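Local coordinates for uncharacterized protein (Eubacterium ventriosum, PDB 3FDI) that is of unknown function but belongs to the cytidylate kinase-like family of P-loop proteins and probably transfers phosphate from a nucleotide, at residues Phe15-His20 against Ala121-Asp126; Ile176-Gly181 against Asp190-Tyr195; Ala23-Glu28 against Asp184-Thr189. All blocks are in the same frame, centred on the assembly; numbering follows the deposited sequence.

Contact 1 of 3, residues Phe15-His20 against Ala121-Asp126; sequences FGSGGH and AFILGD. With SO4 (sulfate ion), chain G.
Ser17 rests on the flat peptide between Leu124 and Gly125. Its CB stands directly over one face of that group, 3.5 Å from Leu124 C. Near the Phe15 ring, sulfate O2 approaches obliquely, 3.8 Å from Phe15 CD1. Phe15 also makes a cation-pi contact with Arg137. Ser17 OG lies between the backbone N and the carbonyl carbon (chi1 56°), near Ile123 CG2 at 3.8 Å. It bonds to Glu14 O and takes a weak bond from Gly19 N. The CG2 branch of Ile123 also reaches Gly19 CA, at 4.0 Å. No hydrogen bond joins the two segments.

The sulfate, probably from the crystallisation liquor, is gripped by four backbone N-H groups. Gly16 N bonds to O2 at 3.0 Å, Gly18 N to O4, Gly19 N to O3, and His20 N to O1 at 2.9 Å. Arg137 NH1 adds a side-chain bond. This backbone cradle at the start of a helix is consistent with the P-loop of this clan, and the sulfate probably marks a nucleotide phosphate position.

Residues 15-20 lead from strand 8-13 into helix 19-30. The C-terminal end of strand 118-125 runs beside them, hydrogen-bonded through Ile123 to Gly12 and through Phe122 to strand 176-180. Helix 142-163 packs on Phe15.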
ATOM      1  N   PHE B  15      -5.381 -15.396  -9.911  1.00 36.81           N
ATOM      2  CA  PHE B  15      -6.254 -16.531 -10.052  1.00 36.10           C
ATOM      3  C   PHE B  15      -7.086 -16.346 -11.292  1.00 36.62           C
ATOM      4  O   PHE B  15      -7.633 -15.249 -11.524  1.00 36.78           O
ATOM      5  CB  PHE B  15      -7.177 -16.600  -8.877  1.00 36.68           C
ATOM      6  CG  PHE B  15      -8.031 -17.842  -8.858  1.00 37.29           C
ATOM      7  CD1 PHE B  15      -7.462 -19.078  -8.528  1.00 36.63           C
ATOM      8  CD2 PHE B  15      -9.393 -17.782  -9.159  1.00 35.23           C
ATOM      9  CE1 PHE B  15      -8.236 -20.231  -8.492  1.00 35.24           C
ATOM     10  CE2 PHE B  15     -10.178 -18.937  -9.097  1.00 36.05           C
ATOM     11  CZ  PHE B  15      -9.607 -20.153  -8.759  1.00 34.70           C
ATOM     12  N   GLY B  16      -7.150 -17.403 -12.092  1.00 35.41           N
ATOM     13  CA  GLY B  16      -7.820 -17.353 -13.367  1.00 35.10           C
ATOM     14  C   GLY B  16      -7.060 -16.806 -14.575  1.00 34.45           C
ATOM     15  O   GLY B  16      -7.639 -16.724 -15.656  1.00 34.11           O
ATOM     16  N   SER B  17      -5.775 -16.458 -14.427  1.00 33.42           N
ATOM     17  CA  SER B  17      -5.065 -15.758 -15.496  1.00 32.57           C
ATOM     18  C   SER B  17      -4.521 -16.641 -16.565  1.00 32.60           C
ATOM     19  O   SER B  17      -4.106 -16.132 -17.615  1.00 32.89           O
ATOM     20  CB  SER B  17      -3.887 -15.006 -14.953  1.00 32.67           C
ATOM     21  OG  SER B  17      -3.030 -15.881 -14.262  1.00 32.46           O
ATOM     22  N   GLY B  18      -4.460 -17.941 -16.287  1.00 32.25           N
ATOM     23  CA  GLY B  18      -3.795 -18.906 -17.176  1.00 32.12           C
ATOM     24  C   GLY B  18      -2.393 -19.209 -16.696  1.00 31.76           C
ATOM     25  O   GLY B  18      -1.597 -19.817 -17.404  1.00 32.27           O
ATOM     26  N   GLY B  19      -2.074 -18.824 -15.479  1.00 32.72           N
ATOM     27  CA  GLY B  19      -0.685 -18.946 -14.974  1.00 33.15           C
ATOM     28  C   GLY B  19      -0.205 -20.370 -14.798  1.00 34.43           C
ATOM     29  O   GLY B  19       0.958 -20.671 -15.124  1.00 36.47           O
ATOM     30  N   HIS B  20      -1.049 -21.260 -14.268  1.00 34.98           N
ATOM     31  CA  HIS B  20      -0.712 -22.697 -14.240  1.00 35.54           C
ATOM     32  C   HIS B  20      -0.439 -23.232 -15.640  1.00 35.47           C
ATOM     33  O   HIS B  20       0.466 -23.984 -15.808  1.00 36.17           O
ATOM     34  CB  HIS B  20      -1.808 -23.529 -13.605  1.00 35.80           C
ATOM     35  CG  HIS B  20      -1.578 -25.013 -13.702  1.00 38.88           C
ATOM     36  ND1 HIS B  20      -0.786 -25.710 -12.808  1.00 40.73           N
ATOM     37  CD2 HIS B  20      -2.031 -25.930 -14.599  1.00 42.55           C
ATOM     38  CE1 HIS B  20      -0.749 -26.982 -13.159  1.00 43.03           C
ATOM     39  NE2 HIS B  20      -1.501 -27.144 -14.239  1.00 43.86           N
ATOM     40  N   ALA B 121       8.441 -14.552 -13.378  1.00 35.06           N
ATOM     41  CA  ALA B 121       7.439 -14.024 -14.273  1.00 33.92           C
ATOM     42  C   ALA B 121       6.148 -14.008 -13.484  1.00 34.89           C
ATOM     43  O   ALA B 121       5.844 -14.983 -12.730  1.00 34.33           O
ATOM     44  CB  ALA B 121       7.346 -14.912 -15.551  1.00 31.58           C
ATOM     45  N   PHE B 122       5.414 -12.898 -13.585  1.00 34.88           N
ATOM     46  CA  PHE B 122       4.072 -12.816 -12.997  1.00 34.87           C
ATOM     47  C   PHE B 122       3.040 -12.792 -14.119  1.00 35.41           C
ATOM     48  O   PHE B 122       3.124 -11.965 -15.002  1.00 36.40           O
ATOM     49  CB  PHE B 122       3.976 -11.604 -12.088  1.00 35.71           C
ATOM     50  CG  PHE B 122       2.668 -11.520 -11.322  1.00 33.86           C
ATOM     51  CD1 PHE B 122       1.692 -10.603 -11.699  1.00 30.63           C
ATOM     52  CD2 PHE B 122       2.475 -12.298 -10.198  1.00 33.42           C
ATOM     53  CE1 PHE B 122       0.503 -10.548 -11.068  1.00 37.39           C
ATOM     54  CE2 PHE B 122       1.262 -12.245  -9.506  1.00 34.53           C
ATOM     55  CZ  PHE B 122       0.263 -11.399  -9.927  1.00 35.07           C
ATOM     56  N   ILE B 123       2.051 -13.695 -14.058  1.00 35.25           N
ATOM     57  CA  ILE B 123       0.995 -13.809 -15.060  1.00 33.34           C
ATOM     58  C   ILE B 123      -0.302 -13.205 -14.537  1.00 34.39           C
ATOM     59  O   ILE B 123      -0.716 -13.458 -13.413  1.00 35.00           O
ATOM     60  CB  ILE B 123       0.776 -15.227 -15.422  1.00 33.07           C
ATOM     61  CG1 ILE B 123       2.130 -15.877 -15.704  1.00 29.76           C
ATOM     62  CG2 ILE B 123      -0.174 -15.372 -16.648  1.00 30.24           C
ATOM     63  CD1 ILE B 123       2.736 -15.366 -17.087  1.00 24.50           C
ATOM     64  N   LEU B 124      -0.909 -12.352 -15.352  1.00 34.35           N
ATOM     65  CA  LEU B 124      -2.117 -11.691 -14.993  1.00 35.09           C
ATOM     66  C   LEU B 124      -3.056 -11.780 -16.179  1.00 36.33           C
ATOM     67  O   LEU B 124      -2.706 -12.349 -17.215  1.00 34.84           O
ATOM     68  CB  LEU B 124      -1.842 -10.263 -14.540  1.00 34.26           C
ATOM     69  CG  LEU B 124      -1.089  -9.224 -15.353  1.00 35.66           C
ATOM     70  CD1 LEU B 124      -1.458  -7.780 -14.801  1.00 35.93           C
ATOM     71  CD2 LEU B 124       0.438  -9.410 -15.443  1.00 34.45           C
ATOM     72  N   GLY B 125      -4.291 -11.316 -16.015  1.00 38.06           N
ATOM     73  CA  GLY B 125      -5.229 -11.304 -17.157  1.00 39.04           C
ATOM     74  C   GLY B 125      -6.202 -10.147 -17.046  1.00 40.73           C
ATOM     75  O   GLY B 125      -6.244  -9.497 -16.010  1.00 40.29           O
ATOM     76  N   ASP B 126      -7.009  -9.864 -18.073  1.00 42.73           N
ATOM     77  CA  ASP B 126      -8.105  -8.891 -17.844  1.00 45.14           C
ATOM     78  C   ASP B 126      -9.287  -9.606 -17.214  1.00 45.18           C
ATOM     79  O   ASP B 126      -9.347 -10.821 -17.249  1.00 44.86           O
ATOM     80  CB  ASP B 126      -8.521  -8.199 -19.117  1.00 46.21           C
ATOM     81  CG  ASP B 126      -9.146  -9.135 -20.055  1.00 50.12           C
ATOM     82  OD1 ASP B 126      -8.385  -9.899 -20.680  1.00 55.12           O
ATOM     83  OD2 ASP B 126     -10.396  -9.172 -20.103  1.00 58.09           O
TER
HETATM   84  S   SO4 G2006      -4.535 -19.836 -12.843  1.00 47.52           S
HETATM   85  O1  SO4 G2006      -3.593 -20.959 -12.835  1.00 47.44           O
HETATM   86  O2  SO4 G2006      -5.417 -19.848 -11.679  1.00 42.90           O
HETATM   87  O3  SO4 G2006      -3.620 -18.678 -12.779  1.00 45.66           O
HETATM   88  O4  SO4 G2006      -5.321 -19.885 -14.115  1.00 43.74           O

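Contact 2 of 3, residues Ile176-Gly181 against Asp190-Tyr195; sequences ICIKIG and DMIIKY
Ile176 and Tyr195 make a CH-pi contact. With CG anti to the backbone N (chi1 -173°), the Tyr195 ring is set where CG1 of Ile176 lies over one face, 3.9 Å from the ring centroid and 16° off the ring normal. It is displaced toward the rim, on the CD1 side. The Ile176 and Tyr195 side chains lie alongside each other and point opposite ways.

The other contacts are apolar. CD1 of Ile176 reaches the root of the tyrosine, 3.5 Å from Tyr195 CG and equally close to its CB. The same methyl, Ile176 CD1, approaches Ile192 CG1 at 4.1 Å. Two residues along the strand, on the same face, CD1 of Ile178 touches two residues of the helix. Ile178 CD1 lies 3.9 Å from Ile192 CG1 and 4.0 Å from CB of Met191, a selenomethionine. Ile192 CG1 thus meets both isoleucine tips. Val22 and Leu26 of helix 19-30 also touch Ile192.

No hydrogen bond crosses between the two segments. The polar end of Tyr195 is used at the subunit interface, where OH bonds to Lys179 O of the second subunit. Cys177 pairs there with an antiparallel strand of that subunit, and the sheet continues through the interface.

The helix axis passes 10.0 Å from the strand axis and runs almost opposite to it, at 165°. Strand 176-180 and helix 185-197 form the last beta-alpha unit of the chain, with the helix laid back against the sheet as in the alpha/beta/alpha sandwich of P-loop kinases.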
ATOM      1  N   ILE B 176       9.668 -10.475 -15.462  1.00 38.52           N
ATOM      2  CA  ILE B 176       8.638 -10.308 -16.478  1.00 38.66           C
ATOM      3  C   ILE B 176       7.239 -10.347 -15.885  1.00 38.18           C
ATOM      4  O   ILE B 176       6.978 -11.142 -15.031  1.00 39.29           O
ATOM      5  CB  ILE B 176       8.632 -11.462 -17.464  1.00 39.23           C
ATOM      6  CG1 ILE B 176      10.027 -11.859 -17.867  1.00 41.95           C
ATOM      7  CG2 ILE B 176       7.869 -11.062 -18.698  1.00 40.98           C
ATOM      8  CD1 ILE B 176      10.074 -13.141 -18.652  1.00 41.06           C
ATOM      9  N   CYS B 177       6.316  -9.540 -16.397  1.00 38.59           N
ATOM     10  CA  CYS B 177       4.892  -9.664 -16.129  1.00 36.87           C
ATOM     11  C   CYS B 177       4.208  -9.618 -17.446  1.00 37.80           C
ATOM     12  O   CYS B 177       4.553  -8.754 -18.268  1.00 37.81           O
ATOM     13  CB  CYS B 177       4.403  -8.479 -15.341  1.00 36.80           C
ATOM     14  SG  CYS B 177       5.246  -8.277 -13.729  1.00 38.77           S
ATOM     15  N   ILE B 178       3.223 -10.491 -17.655  1.00 37.19           N
ATOM     16  CA  ILE B 178       2.502 -10.556 -18.925  1.00 38.09           C
ATOM     17  C   ILE B 178       1.009 -10.709 -18.654  1.00 38.43           C
ATOM     18  O   ILE B 178       0.596 -11.606 -17.863  1.00 40.27           O
ATOM     19  CB  ILE B 178       3.017 -11.708 -19.794  1.00 37.95           C
ATOM     20  CG1 ILE B 178       4.538 -11.584 -19.973  1.00 38.57           C
ATOM     21  CG2 ILE B 178       2.401 -11.626 -21.170  1.00 36.03           C
ATOM     22  CD1 ILE B 178       5.190 -12.772 -20.697  1.00 34.09           C
ATOM     23  N   LYS B 179       0.216  -9.804 -19.211  1.00 37.47           N
ATOM     24  CA  LYS B 179      -1.261  -9.833 -19.035  1.00 38.12           C
ATOM     25  C   LYS B 179      -1.854 -10.626 -20.161  1.00 37.97           C
ATOM     26  O   LYS B 179      -1.632 -10.293 -21.334  1.00 38.45           O
ATOM     27  CB  LYS B 179      -1.886  -8.423 -19.036  1.00 38.34           C
ATOM     28  CG  LYS B 179      -3.410  -8.388 -18.795  1.00 37.74           C
ATOM     29  CD  LYS B 179      -3.922  -6.952 -18.658  1.00 38.26           C
ATOM     30  CE  LYS B 179      -3.384  -6.244 -17.370  1.00 39.03           C
ATOM     31  NZ  LYS B 179      -3.816  -4.823 -17.279  1.00 35.97           N
ATOM     32  N   ILE B 180      -2.579 -11.666 -19.798  1.00 38.48           N
ATOM     33  CA  ILE B 180      -3.219 -12.551 -20.736  1.00 39.14           C
ATOM     34  C   ILE B 180      -4.621 -12.045 -20.980  1.00 39.83           C
ATOM     35  O   ILE B 180      -5.374 -11.826 -20.072  1.00 39.18           O
ATOM     36  CB  ILE B 180      -3.189 -13.966 -20.214  1.00 38.31           C
ATOM     37  CG1 ILE B 180      -1.748 -14.445 -20.179  1.00 38.48           C
ATOM     38  CG2 ILE B 180      -3.989 -14.847 -21.074  1.00 38.43           C
ATOM     39  CD1 ILE B 180      -1.565 -15.885 -20.117  1.00 39.08           C
ATOM     40  N   GLY B 181      -4.925 -11.805 -22.236  1.00 41.32           N
ATOM     41  CA  GLY B 181      -6.122 -11.106 -22.642  1.00 42.37           C
ATOM     42  C   GLY B 181      -5.925 -10.743 -24.092  1.00 43.25           C
ATOM     43  O   GLY B 181      -6.283 -11.505 -24.960  1.00 44.25           O
ATOM     44  N   ASP B 190       5.820 -18.108 -24.951  1.00 41.04           N
ATOM     45  CA  ASP B 190       6.912 -17.880 -25.935  1.00 41.62           C
ATOM     46  C   ASP B 190       7.759 -16.696 -25.539  1.00 41.58           C
ATOM     47  O   ASP B 190       8.972 -16.702 -25.744  1.00 42.21           O
ATOM     48  CB  ASP B 190       6.404 -17.647 -27.368  1.00 41.35           C
ATOM     49  CG  ASP B 190       5.847 -18.931 -28.049  1.00 44.83           C
ATOM     50  OD1 ASP B 190       6.051 -20.100 -27.599  1.00 48.07           O
ATOM     51  OD2 ASP B 190       5.161 -18.766 -29.080  1.00 50.42           O
HETATM   52  N   MSE B 191       7.123 -15.671 -24.995  1.00 41.06           N
HETATM   53  CA  MSE B 191       7.829 -14.489 -24.632  1.00 41.49           C
HETATM   54  C   MSE B 191       8.730 -14.748 -23.422  1.00 41.50           C
HETATM   55  O   MSE B 191       9.779 -14.094 -23.296  1.00 41.63           O
HETATM   56  CB  MSE B 191       6.849 -13.393 -24.279  1.00 41.78           C
HETATM   57  CG  MSE B 191       5.994 -12.941 -25.453  1.00 43.25           C
HETATM   58 SE   MSE B 191       4.572 -11.754 -24.866  0.80 41.27          SE
HETATM   59  CE  MSE B 191       5.678 -10.321 -24.184  1.00 45.98           C
ATOM     60  N   ILE B 192       8.310 -15.660 -22.526  1.00 40.52           N
ATOM     61  CA  ILE B 192       9.108 -15.989 -21.341  1.00 39.94           C
ATOM     62  C   ILE B 192      10.317 -16.787 -21.790  1.00 39.70           C
ATOM     63  O   ILE B 192      11.434 -16.574 -21.301  1.00 39.14           O
ATOM     64  CB  ILE B 192       8.282 -16.789 -20.259  1.00 40.49           C
ATOM     65  CG1 ILE B 192       7.233 -15.866 -19.629  1.00 40.55           C
ATOM     66  CG2 ILE B 192       9.213 -17.389 -19.172  1.00 36.91           C
ATOM     67  CD1 ILE B 192       6.128 -16.566 -18.844  1.00 40.12           C
ATOM     68  N   ILE B 193      10.105 -17.654 -22.773  1.00 39.83           N
ATOM     69  CA  ILE B 193      11.179 -18.490 -23.313  1.00 40.44           C
ATOM     70  C   ILE B 193      12.244 -17.616 -24.035  1.00 40.66           C
ATOM     71  O   ILE B 193      13.468 -17.842 -23.941  1.00 40.48           O
ATOM     72  CB  ILE B 193      10.612 -19.517 -24.320  1.00 41.32           C
ATOM     73  CG1 ILE B 193       9.761 -20.571 -23.621  1.00 40.64           C
ATOM     74  CG2 ILE B 193      11.748 -20.139 -25.161  1.00 40.22           C
ATOM     75  CD1 ILE B 193       8.850 -21.265 -24.590  1.00 40.05           C
ATOM     76  N   LYS B 194      11.773 -16.617 -24.755  1.00 40.70           N
ATOM     77  CA  LYS B 194      12.669 -15.656 -25.396  1.00 40.90           C
ATOM     78  C   LYS B 194      13.481 -14.901 -24.353  1.00 40.54           C
ATOM     79  O   LYS B 194      14.693 -14.765 -24.486  1.00 40.22           O
ATOM     80  CB  LYS B 194      11.838 -14.679 -26.232  1.00 41.91           C
ATOM     81  CG  LYS B 194      12.617 -13.578 -27.001  1.00 44.99           C
ATOM     82  CD  LYS B 194      11.649 -12.845 -27.944  1.00 49.22           C
ATOM     83  CE  LYS B 194      12.283 -12.235 -29.190  1.00 51.71           C
ATOM     84  NZ  LYS B 194      12.842 -13.180 -30.186  1.00 53.06           N
ATOM     85  N   TYR B 195      12.827 -14.422 -23.289  1.00 39.75           N
ATOM     86  CA  TYR B 195      13.561 -13.769 -22.217  1.00 40.00           C
ATOM     87  C   TYR B 195      14.690 -14.688 -21.714  1.00 40.34           C
ATOM     88  O   TYR B 195      15.881 -14.300 -21.635  1.00 40.03           O
ATOM     89  CB  TYR B 195      12.608 -13.391 -21.061  1.00 39.65           C
ATOM     90  CG  TYR B 195      13.230 -12.558 -19.978  1.00 39.78           C
ATOM     91  CD1 TYR B 195      13.103 -11.166 -19.979  1.00 39.45           C
ATOM     92  CD2 TYR B 195      13.932 -13.134 -18.952  1.00 39.39           C
ATOM     93  CE1 TYR B 195      13.642 -10.392 -18.982  1.00 40.39           C
ATOM     94  CE2 TYR B 195      14.496 -12.338 -17.941  1.00 40.34           C
ATOM     95  CZ  TYR B 195      14.331 -10.969 -17.978  1.00 41.53           C
ATOM     96  OH  TYR B 195      14.875 -10.164 -17.004  1.00 43.63           O
TER

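Contact 3 of 3, residues Ala23-Glu28 against Asp184-Thr189; sequences AKKLAE and DVDTAT
Leu26 and Thr189 bring the two backbones nearest, with CA atoms 6.4 Å apart, where the helix axes pass at 9.8 Å and cross at -53°. The side chains mesh through the CG2 methyl of Thr189. Thr189 CG2 lies 3.7 Å from Lys25 CB and 3.8 Å from Leu26 CD2.

Thr189 has its polar branch turned back on its own helix. Thr189 OG1 is anti to the carbonyl carbon (chi1 -57°) and donates to Val185 O at 2.7 Å, which turns CG2 toward Lys25 and Leu26. The donor is tilted 31° from the carbonyl plane. Thr189 N reaches the same oxygen from the opposite face, giving Val185 O two donors.

Lys25 runs out extended beyond CG and crosses both Val185 and Asp186 at about a right angle. Lys25 CD packs on Val185 CG1 at 3.7 Å. Lys25 NZ forms a salt bridge with Asp186 OD2; the modelled 2.5 Å is very short and doubtful as an exact value. Asp186 is exposed and Lys25 partly so, and the charged pair therefore lies toward solvent.

Asp184 is the N-cap of helix 185-197. Asp184 OD1 accepts from Thr187 N at 2.8 Å, nearly along the C-O axis.

Helix 19-30 and helix 185-197 pack side by side against the sheet. Leu26 reaches Ile9 and Ile11 of strand 8-13, Ala23 touches strand 101-104, and Val185 and Ala188 rest on strand 176-180.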
ATOM      1  N   ALA B  23       2.950 -22.112 -16.699  1.00 35.70           N
ATOM      2  CA  ALA B  23       3.965 -22.863 -15.926  1.00 36.76           C
ATOM      3  C   ALA B  23       4.154 -24.278 -16.528  1.00 38.55           C
ATOM      4  O   ALA B  23       5.271 -24.711 -16.825  1.00 39.34           O
ATOM      5  CB  ALA B  23       3.588 -22.926 -14.500  1.00 35.33           C
ATOM      6  N   LYS B  24       3.045 -24.976 -16.743  1.00 39.95           N
ATOM      7  CA  LYS B  24       3.043 -26.282 -17.435  1.00 40.78           C
ATOM      8  C   LYS B  24       3.681 -26.250 -18.817  1.00 40.99           C
ATOM      9  O   LYS B  24       4.551 -27.051 -19.119  1.00 41.06           O
ATOM     10  CB  LYS B  24       1.590 -26.772 -17.558  1.00 41.16           C
ATOM     11  CG  LYS B  24       1.404 -28.230 -17.896  1.00 41.24           C
ATOM     12  CD  LYS B  24       0.085 -28.702 -17.258  1.00 43.96           C
ATOM     13  CE  LYS B  24      -0.479 -30.016 -17.839  1.00 46.53           C
ATOM     14  NZ  LYS B  24      -1.514 -29.768 -18.903  1.00 48.73           N
ATOM     15  N   LYS B  25       3.253 -25.322 -19.662  1.00 41.68           N
ATOM     16  CA  LYS B  25       3.848 -25.181 -20.988  1.00 42.57           C
ATOM     17  C   LYS B  25       5.358 -24.939 -20.948  1.00 41.97           C
ATOM     18  O   LYS B  25       6.104 -25.580 -21.674  1.00 43.09           O
ATOM     19  CB  LYS B  25       3.110 -24.117 -21.815  1.00 43.59           C
ATOM     20  CG  LYS B  25       1.700 -24.607 -22.197  1.00 45.31           C
ATOM     21  CD  LYS B  25       0.792 -23.560 -22.847  1.00 48.73           C
ATOM     22  CE  LYS B  25      -0.310 -24.283 -23.680  1.00 49.90           C
ATOM     23  NZ  LYS B  25      -1.295 -23.376 -24.343  1.00 52.38           N
ATOM     24  N   LEU B  26       5.815 -24.068 -20.076  1.00 41.13           N
ATOM     25  CA  LEU B  26       7.250 -23.861 -19.865  1.00 40.52           C
ATOM     26  C   LEU B  26       7.961 -25.166 -19.425  1.00 40.83           C
ATOM     27  O   LEU B  26       9.021 -25.501 -19.972  1.00 40.63           O
ATOM     28  CB  LEU B  26       7.480 -22.758 -18.803  1.00 39.46           C
ATOM     29  CG  LEU B  26       7.099 -21.338 -19.204  1.00 39.95           C
ATOM     30  CD1 LEU B  26       7.026 -20.332 -17.966  1.00 32.90           C
ATOM     31  CD2 LEU B  26       8.067 -20.844 -20.350  1.00 39.24           C
ATOM     32  N   ALA B  27       7.403 -25.882 -18.440  1.00 40.07           N
ATOM     33  CA  ALA B  27       8.044 -27.089 -17.899  1.00 40.76           C
ATOM     34  C   ALA B  27       8.219 -28.130 -19.010  1.00 41.25           C
ATOM     35  O   ALA B  27       9.263 -28.759 -19.151  1.00 40.75           O
ATOM     36  CB  ALA B  27       7.212 -27.688 -16.709  1.00 39.93           C
ATOM     37  N   GLU B  28       7.187 -28.265 -19.825  1.00 42.00           N
ATOM     38  CA  GLU B  28       7.235 -29.136 -20.981  1.00 42.66           C
ATOM     39  C   GLU B  28       8.232 -28.652 -22.020  1.00 42.90           C
ATOM     40  O   GLU B  28       8.911 -29.464 -22.605  1.00 43.15           O
ATOM     41  CB  GLU B  28       5.852 -29.265 -21.630  1.00 42.95           C
ATOM     42  CG  GLU B  28       4.909 -30.236 -20.896  1.00 46.47           C
ATOM     43  CD  GLU B  28       3.454 -30.110 -21.327  1.00 49.51           C
ATOM     44  OE1 GLU B  28       3.162 -29.400 -22.325  1.00 53.08           O
ATOM     45  OE2 GLU B  28       2.605 -30.707 -20.650  1.00 50.74           O
ATOM     46  N   ASP B 184      -2.767 -14.685 -25.956  1.00 41.27           N
ATOM     47  CA  ASP B 184      -3.137 -15.999 -25.378  1.00 41.82           C
ATOM     48  C   ASP B 184      -1.973 -16.594 -24.594  1.00 41.23           C
ATOM     49  O   ASP B 184      -0.871 -15.994 -24.569  1.00 42.43           O
ATOM     50  CB  ASP B 184      -3.632 -16.984 -26.476  1.00 41.54           C
ATOM     51  CG  ASP B 184      -2.540 -17.371 -27.478  1.00 43.05           C
ATOM     52  OD1 ASP B 184      -1.333 -17.208 -27.206  1.00 46.85           O
ATOM     53  OD2 ASP B 184      -2.887 -17.824 -28.587  1.00 48.93           O
ATOM     54  N   VAL B 185      -2.207 -17.769 -23.996  1.00 40.39           N
ATOM     55  CA  VAL B 185      -1.223 -18.467 -23.149  1.00 40.65           C
ATOM     56  C   VAL B 185       0.037 -18.893 -23.915  1.00 40.75           C
ATOM     57  O   VAL B 185       1.137 -18.889 -23.375  1.00 40.20           O
ATOM     58  CB  VAL B 185      -1.875 -19.728 -22.433  1.00 40.78           C
ATOM     59  CG1 VAL B 185      -0.853 -20.482 -21.571  1.00 39.57           C
ATOM     60  CG2 VAL B 185      -3.038 -19.286 -21.568  1.00 40.32           C
ATOM     61  N   ASP B 186      -0.143 -19.300 -25.168  1.00 41.61           N
ATOM     62  CA  ASP B 186       0.991 -19.629 -26.019  1.00 41.84           C
ATOM     63  C   ASP B 186       1.887 -18.444 -26.296  1.00 41.65           C
ATOM     64  O   ASP B 186       3.082 -18.624 -26.376  1.00 41.26           O
ATOM     65  CB  ASP B 186       0.540 -20.266 -27.310  1.00 42.25           C
ATOM     66  CG  ASP B 186       0.438 -21.757 -27.187  1.00 44.04           C
ATOM     67  OD1 ASP B 186       0.952 -22.458 -28.054  1.00 48.13           O
ATOM     68  OD2 ASP B 186      -0.102 -22.242 -26.187  1.00 46.75           O
ATOM     69  N   THR B 187       1.322 -17.238 -26.399  1.00 41.46           N
ATOM     70  CA  THR B 187       2.112 -16.064 -26.703  1.00 41.05           C
ATOM     71  C   THR B 187       2.939 -15.639 -25.483  1.00 40.92           C
ATOM     72  O   THR B 187       4.103 -15.320 -25.634  1.00 40.76           O
ATOM     73  CB  THR B 187       1.254 -14.889 -27.200  1.00 41.42           C
ATOM     74  OG1 THR B 187       0.697 -15.197 -28.492  1.00 43.16           O
ATOM     75  CG2 THR B 187       2.106 -13.608 -27.330  1.00 41.55           C
ATOM     76  N   ALA B 188       2.315 -15.649 -24.296  1.00 40.41           N
ATOM     77  CA  ALA B 188       2.995 -15.409 -23.018  1.00 39.59           C
ATOM     78  C   ALA B 188       4.113 -16.427 -22.762  1.00 38.72           C
ATOM     79  O   ALA B 188       5.199 -16.074 -22.377  1.00 39.04           O
ATOM     80  CB  ALA B 188       1.973 -15.424 -21.868  1.00 38.70           C
ATOM     81  N   THR B 189       3.849 -17.693 -22.994  1.00 39.03           N
ATOM     82  CA  THR B 189       4.853 -18.718 -22.779  1.00 39.02           C
ATOM     83  C   THR B 189       6.073 -18.449 -23.674  1.00 40.14           C
ATOM     84  O   THR B 189       7.228 -18.500 -23.205  1.00 40.16           O
ATOM     85  CB  THR B 189       4.237 -20.113 -23.032  1.00 38.56           C
ATOM     86  OG1 THR B 189       3.105 -20.271 -22.167  1.00 38.62           O
ATOM     87  CG2 THR B 189       5.226 -21.217 -22.780  1.00 36.24           C
TER

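From the N terminus, residues 15-20 lead into helix 19-30 and open contact 1; residues 23-28, farther along that helix, open contact 3. Contact 1 closes first, at 121-126, after a loop of about a hundred residues. Contact 2 opens later, at 176-181, so contacts 1 and 2 are in series. Residues 184-189 close contact 3, the longest loop, and 190-195 close contact 2, the shortest. Contact 3 therefore crosses both others. Strands 118-125 and 176-180 are sheet neighbours and join contacts 1 and 2, partly by a probable hydrogen bond from Ile180 N to Leu124 O. Leu26 touches Ile192 and Ile193, joining contacts 2 and 3. Together they tie the sulfate-binding loop and two helices to strands 118-125 and 176-180.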